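PDB 5K04: N-terminal acetyltransferase B complex subunit MDM20 from Candida albicans, which serves as the non-catalytic subunit of the NatB N-terminal acetyltransferase complex, probably a helical scaffold that embraces the NAT3 subunit. Local coordinates for residues A[199-204]-A[221-226]; A[412-417]-A[554-559]. One frame throughout, in Å; residues are numbered along the deposited sequence.

Interaction 1: residues A[199-204]-A[221-226]; sequences EIEQVL and KAMKEN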
loop_
_atom_site.group_PDB
_atom_site.type_symbol
_atom_site.label_atom_id
_atom_site.label_comp_id
_atom_site.label_asym_id
_atom_site.label_seq_id
_atom_site.Cartn_x
_atom_site.Cartn_y
_atom_site.Cartn_z
ATOM N N GLU A 199 -4.007 -9.978 34.134
ATOM C CA GLU A 199 -2.640 -10.461 34.268
ATOM C C GLU A 199 -1.644 -9.444 33.723
ATOM O O GLU A 199 -0.580 -9.232 34.314
ATOM C CB GLU A 199 -2.503 -11.811 33.559
ATOM C CG GLU A 199 -3.301 -12.948 34.185
ATOM C CD GLU A 199 -3.366 -14.184 33.282
ATOM O OE1 GLU A 199 -3.593 -14.027 32.061
ATOM O OE2 GLU A 199 -3.185 -15.309 33.800
ATOM N N ILE A 200 -1.988 -8.792 32.609
ATOM C CA ILE A 200 -1.117 -7.774 32.017
ATOM C C ILE A 200 -0.795 -6.678 33.037
ATOM O O ILE A 200 0.367 -6.286 33.206
ATOM C CB ILE A 200 -1.768 -7.195 30.745
ATOM C CG1 ILE A 200 -1.746 -8.222 29.602
ATOM C CG2 ILE A 200 -1.087 -5.907 30.327
ATOM C CD1 ILE A 200 -2.409 -7.730 28.327
ATOM N N GLU A 201 -1.817 -6.151 33.720
ATOM C CA GLU A 201 -1.567 -5.108 34.718
ATOM C C GLU A 201 -0.657 -5.617 35.824
ATOM O O GLU A 201 0.292 -4.937 36.232
ATOM C CB GLU A 201 -2.874 -4.597 35.335
ATOM C CG GLU A 201 -2.597 -3.503 36.377
ATOM C CD GLU A 201 -3.851 -2.917 37.029
ATOM O OE1 GLU A 201 -4.972 -3.415 36.755
ATOM O OE2 GLU A 201 -3.699 -1.957 37.829
ATOM N N GLN A 202 -0.962 -6.814 36.336
ATOM C CA GLN A 202 -0.159 -7.413 37.391
ATOM C C GLN A 202 1.287 -7.614 36.934
ATOM O O GLN A 202 2.224 -7.314 37.676
ATOM C CB GLN A 202 -0.814 -8.734 37.822
ATOM C CG GLN A 202 -0.134 -9.439 38.954
ATOM C CD GLN A 202 0.042 -8.539 40.172
ATOM O OE1 GLN A 202 -0.863 -7.792 40.544
ATOM N NE2 GLN A 202 1.215 -8.611 40.790
ATOM N N VAL A 203 1.484 -8.082 35.700
ATOM C CA VAL A 203 2.837 -8.308 35.191
ATOM C C VAL A 203 3.564 -6.986 34.982
ATOM O O VAL A 203 4.659 -6.772 35.512
ATOM C CB VAL A 203 2.788 -9.127 33.890
ATOM C CG1 VAL A 203 4.187 -9.220 33.259
ATOM C CG2 VAL A 203 2.238 -10.502 34.175
ATOM N N LEU A 204 2.958 -6.075 34.212
ATOM C CA LEU A 204 3.628 -4.826 33.864
ATOM C C LEU A 204 3.872 -3.926 35.076
ATOM O O LEU A 204 4.766 -3.079 35.028
ATOM C CB LEU A 204 2.817 -4.089 32.804
ATOM C CG LEU A 204 2.775 -4.793 31.447
ATOM C CD1 LEU A 204 2.157 -3.893 30.382
ATOM C CD2 LEU A 204 4.198 -5.233 31.036
ATOM N N LYS A 221 -4.092 0.666 28.770
ATOM C CA LYS A 221 -5.301 0.027 28.263
ATOM C C LYS A 221 -5.784 -1.067 29.208
ATOM O O LYS A 221 -6.991 -1.221 29.431
ATOM C CB LYS A 221 -5.020 -0.548 26.876
ATOM C CG LYS A 221 -6.151 -1.342 26.299
ATOM C CD LYS A 221 -5.771 -1.951 24.956
ATOM C CE LYS A 221 -6.963 -2.714 24.398
ATOM N NZ LYS A 221 -6.640 -3.418 23.146
ATOM N N ALA A 222 -4.846 -1.828 29.771
ATOM C CA ALA A 222 -5.199 -2.883 30.712
ATOM C C ALA A 222 -5.852 -2.307 31.963
ATOM O O ALA A 222 -6.950 -2.736 32.352
ATOM C CB ALA A 222 -3.951 -3.694 31.058
ATOM N N MET A 223 -5.206 -1.311 32.591
ATOM C CA MET A 223 -5.773 -0.671 33.779
ATOM C C MET A 223 -7.173 -0.148 33.520
ATOM O O MET A 223 -8.068 -0.280 34.364
ATOM C CB MET A 223 -4.895 0.487 34.227
ATOM C CG MET A 223 -3.560 0.084 34.792
ATOM S SD MET A 223 -2.455 1.420 34.456
ATOM C CE MET A 223 -1.962 1.474 36.077
ATOM N N LYS A 224 -7.378 0.468 32.360
ATOM C CA LYS A 224 -8.704 0.968 32.035
ATOM C C LYS A 224 -9.705 -0.176 31.963
ATOM O O LYS A 224 -10.791 -0.098 32.546
ATOM C CB LYS A 224 -8.656 1.741 30.718
ATOM C CG LYS A 224 -9.945 2.454 30.358
ATOM C CD LYS A 224 -9.919 2.813 28.884
ATOM C CE LYS A 224 -11.190 3.513 28.441
ATOM N NZ LYS A 224 -11.107 3.748 26.969
ATOM N N GLU A 225 -9.337 -1.261 31.270
ATOM C CA GLU A 225 -10.221 -2.418 31.149
ATOM C C GLU A 225 -10.480 -3.081 32.501
ATOM O O GLU A 225 -11.577 -3.592 32.743
ATOM C CB GLU A 225 -9.629 -3.431 30.161
ATOM C CG GLU A 225 -10.226 -3.327 28.749
ATOM C CD GLU A 225 -9.319 -3.906 27.662
ATOM O OE1 GLU A 225 -8.783 -5.020 27.858
ATOM O OE2 GLU A 225 -9.142 -3.234 26.618
ATOM N N ASN A 226 -9.484 -3.089 33.390
ATOM C CA ASN A 226 -9.675 -3.648 34.724
ATOM C C ASN A 226 -10.371 -2.683 35.683
ATOM O O ASN A 226 -10.636 -3.060 36.831
ATOM C CB ASN A 226 -8.329 -4.061 35.326
ATOM C CG ASN A 226 -7.533 -4.999 34.426
ATOM O OD1 ASN A 226 -8.097 -5.711 33.579
ATOM N ND2 ASN A 226 -6.198 -5.003 34.612
#
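Glu201 has CG anti to the backbone N (chi1 -180°) and stays extended beyond it, which carries its carboxylate across to Asn226 on the other helix; CG of Asn226 stands beside its own backbone N, anti to the carbonyl carbon. The two side chains slide past each other in opposite directions. Asn226 ND2 donates to Glu201 OE1 at 2.9 Å, almost straight at 175°. The bond enters on the anti lone pair of OE1, the acceptor lies in the amide plane, and the carboxylate and amide planes are themselves nearly coplanar. ND2 also gives a hydrogen bond to Ser197 O, while OE1 is bonded to Ser228 OG: a short amide and a longer acid thus join the start of one helix, the end of the next and the turn beyond it.

Met223 crosses the Glu201 chain at about a right angle, its CG 3.7 Å from Glu201 OE2, a plain van der Waals contact. On the apolar side CG2 of Ile200, the branch anti to its backbone N, rests on CB of Ala222 at 3.7 Å. The small methyl of Ala222 suits this position, since the CA atoms of Glu201 and Ala222 are just 5.8 Å apart.

The contact joins consecutive helices 197-204 and 213-225, whose local axes approach to 8.8 Å at 130°, a helical hairpin well short of exactly antiparallel. Helix 229-242 packs next to it, with Ala231 touching both Glu201 and Met223, and Ile188 of helix 185-192 touches Leu204.

Interaction 2: residues A[412-417]-A[554-559]; sequences KLWLMK and SEWNGL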
loop_
_atom_site.group_PDB
_atom_site.type_symbol
_atom_site.label_atom_id
_atom_site.label_comp_id
_atom_site.label_asym_id
_atom_site.label_seq_id
_atom_site.Cartn_x
_atom_site.Cartn_y
_atom_site.Cartn_z
ATOM N N LYS A 412 -3.441 17.822 -7.802
ATOM C CA LYS A 412 -2.849 16.944 -8.809
ATOM C C LYS A 412 -3.620 15.635 -8.930
ATOM O O LYS A 412 -3.911 15.173 -10.043
ATOM C CB LYS A 412 -1.391 16.670 -8.463
ATOM C CG LYS A 412 -0.472 17.848 -8.740
ATOM C CD LYS A 412 0.967 17.490 -8.497
ATOM C CE LYS A 412 1.903 18.649 -8.857
ATOM N NZ LYS A 412 3.317 18.148 -8.764
ATOM N N LEU A 413 -3.975 15.029 -7.793
ATOM C CA LEU A 413 -4.709 13.766 -7.845
ATOM C C LEU A 413 -6.043 13.960 -8.541
ATOM O O LEU A 413 -6.445 13.137 -9.372
ATOM C CB LEU A 413 -4.921 13.210 -6.436
ATOM C CG LEU A 413 -3.658 12.834 -5.661
ATOM C CD1 LEU A 413 -4.013 12.362 -4.270
ATOM C CD2 LEU A 413 -2.904 11.782 -6.390
ATOM N N TRP A 414 -6.736 15.058 -8.226
ATOM C CA TRP A 414 -8.035 15.316 -8.832
ATOM C C TRP A 414 -7.895 15.564 -10.330
ATOM O O TRP A 414 -8.704 15.070 -11.125
ATOM C CB TRP A 414 -8.708 16.502 -8.132
ATOM C CG TRP A 414 -9.485 16.083 -6.939
ATOM C CD1 TRP A 414 -9.082 16.147 -5.630
ATOM C CD2 TRP A 414 -10.786 15.477 -6.931
ATOM N NE1 TRP A 414 -10.058 15.641 -4.809
ATOM C CE2 TRP A 414 -11.113 15.215 -5.581
ATOM C CE3 TRP A 414 -11.700 15.124 -7.932
ATOM C CZ2 TRP A 414 -12.329 14.617 -5.200
ATOM C CZ3 TRP A 414 -12.921 14.543 -7.555
ATOM C CH2 TRP A 414 -13.218 14.293 -6.195
ATOM N N LEU A 415 -6.856 16.306 -10.731
ATOM C CA LEU A 415 -6.597 16.528 -12.149
ATOM C C LEU A 415 -6.467 15.201 -12.896
ATOM O O LEU A 415 -7.003 15.042 -14.002
ATOM C CB LEU A 415 -5.332 17.375 -12.318
ATOM C CG LEU A 415 -4.979 17.745 -13.756
ATOM C CD1 LEU A 415 -6.189 18.433 -14.421
ATOM C CD2 LEU A 415 -3.745 18.638 -13.799
ATOM N N MET A 416 -5.774 14.227 -12.294
ATOM C CA MET A 416 -5.682 12.905 -12.913
ATOM C C MET A 416 -7.047 12.222 -12.972
ATOM O O MET A 416 -7.391 11.608 -13.991
ATOM C CB MET A 416 -4.654 12.045 -12.172
ATOM C CG MET A 416 -3.214 12.363 -12.570
ATOM S SD MET A 416 -1.956 11.205 -12.084
ATOM C CE MET A 416 -2.099 11.433 -10.372
ATOM N N LYS A 417 -7.858 12.358 -11.912
ATOM C CA LYS A 417 -9.199 11.762 -11.919
ATOM C C LYS A 417 -10.050 12.332 -13.048
ATOM O O LYS A 417 -10.741 11.586 -13.748
ATOM C CB LYS A 417 -9.892 11.976 -10.566
ATOM C CG LYS A 417 -9.188 11.289 -9.410
ATOM C CD LYS A 417 -9.884 11.491 -8.053
ATOM C CE LYS A 417 -11.343 11.063 -8.069
ATOM N NZ LYS A 417 -11.926 11.098 -6.687
ATOM N N SER A 554 -6.645 9.922 -0.091
ATOM C CA SER A 554 -5.746 11.069 0.040
ATOM C C SER A 554 -6.274 12.306 -0.676
ATOM O O SER A 554 -6.058 13.425 -0.204
ATOM C CB SER A 554 -4.355 10.702 -0.473
ATOM O OG SER A 554 -3.800 9.682 0.339
ATOM N N GLU A 555 -6.985 12.136 -1.797
ATOM C CA GLU A 555 -7.518 13.304 -2.495
ATOM C C GLU A 555 -8.717 13.913 -1.783
ATOM O O GLU A 555 -9.226 14.945 -2.243
ATOM C CB GLU A 555 -7.873 12.937 -3.945
ATOM C CG GLU A 555 -9.234 12.272 -4.170
ATOM C CD GLU A 555 -9.191 10.762 -4.037
ATOM O OE1 GLU A 555 -8.405 10.278 -3.199
ATOM O OE2 GLU A 555 -9.945 10.057 -4.760
ATOM N N TRP A 556 -9.157 13.306 -0.673
ATOM C CA TRP A 556 -10.287 13.767 0.129
ATOM C C TRP A 556 -9.865 14.279 1.495
ATOM O O TRP A 556 -10.733 14.585 2.321
ATOM C CB TRP A 556 -11.304 12.640 0.330
ATOM C CG TRP A 556 -12.014 12.193 -0.914
ATOM C CD1 TRP A 556 -11.748 11.070 -1.660
ATOM C CD2 TRP A 556 -13.119 12.844 -1.554
ATOM N NE1 TRP A 556 -12.617 10.983 -2.717
ATOM C CE2 TRP A 556 -13.478 12.052 -2.678
ATOM C CE3 TRP A 556 -13.843 14.012 -1.288
ATOM C CZ2 TRP A 556 -14.518 12.408 -3.552
ATOM C CZ3 TRP A 556 -14.886 14.367 -2.154
ATOM C CH2 TRP A 556 -15.211 13.560 -3.272
ATOM N N ASN A 557 -8.560 14.358 1.756
ATOM C CA ASN A 557 -8.058 14.712 3.078
ATOM C C ASN A 557 -8.492 16.122 3.441
ATOM O O ASN A 557 -8.181 17.078 2.726
ATOM C CB ASN A 557 -6.536 14.597 3.108
ATOM C CG ASN A 557 -5.994 14.372 4.502
ATOM O OD1 ASN A 557 -6.102 13.279 5.050
ATOM N ND2 ASN A 557 -5.397 15.407 5.080
ATOM N N GLY A 558 -9.241 16.244 4.539
ATOM C CA GLY A 558 -9.790 17.519 4.944
ATOM C C GLY A 558 -11.083 17.880 4.262
ATOM O O GLY A 558 -11.629 18.960 4.528
ATOM N N LEU A 559 -11.584 17.019 3.380
ATOM C CA LEU A 559 -12.881 17.191 2.746
ATOM C C LEU A 559 -13.795 16.066 3.188
ATOM O O LEU A 559 -13.347 15.023 3.670
ATOM C CB LEU A 559 -12.793 17.173 1.216
ATOM C CG LEU A 559 -11.953 18.164 0.424
ATOM C CD1 LEU A 559 -10.469 17.883 0.569
ATOM C CD2 LEU A 559 -12.358 18.028 -1.019
#
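Trp414 turns the edge of its indole onto a face of Trp556, a T-shaped (edge-to-face) pair with six-membered-ring centroids 5.0 Å apart and planes at 81°. CZ2 and CH2 of Trp414 do the touching; CH2 comes within 3.5 Å of Trp556 CZ2. One face of the Trp414 ring carries, toward its rim, both CG of Glu555 and the NZ of Lys417. This contact docks a 3-10 turn, 554-556, against helix 409-419 of the alpha-helical, TPR-related fold.

Tryptophan suits position 414 because it packs and donates at once: NE1 gives a hydrogen bond to Glu555 O at 2.8 Å, bent to 151°, with the donor tilted out of the carbonyl plane. Glu555 puts CG between its backbone N and carbonyl carbon (chi1 83°), the crowded position; the bend at chi2 brings CD round to the Lys417 side, and OE2 meets NZ. The long lysine, bent at chi3, can pass its methylenes by the glutamate before closing a salt bridge. Such pairing would be expected to stabilise both charges in this buried setting. Leu413 crosses Glu555 at about a right angle, its CB 3.9 Å from Glu555 CB and its CD1 also against that CB.

A type II beta turn from Trp556 to Leu559 follows, with Gly558 at a positive phi where a side chain would press on the preceding carbonyl oxygen. Val381 of helix 372-383 touches both tryptophans. NAT3 lies alongside: Leu20 of that subunit packs on Leu413, and Asn557 OD1 accepts from its Gln53 NE2. In the salt bridge, Lys417 NZ reaches the anti lone pair of Glu555 OE2 at 3.0 Å.

In the fold
From the N terminus, the chain first meets interaction 1, which brings two consecutive helices together; the 16 residues between 199-204 and 221-226, half of them helical, take in the loop after helix 197-204 and the first turns of helix 213-225. Interaction 2 opens only later and closes a far longer excursion: 136 residues, mostly helical, separate 412-417 from 554-559. The two loops therefore run in series, neither nested nor crossed. Their centres lie 42 Å apart, with nearest atoms about 24 Å from each other, so they do not touch. Interaction 1 is local packing between neighbours in the helical array, far from the centre of the chain; interaction 2 brings a distant loop back to the array, beside the NAT3 subunit.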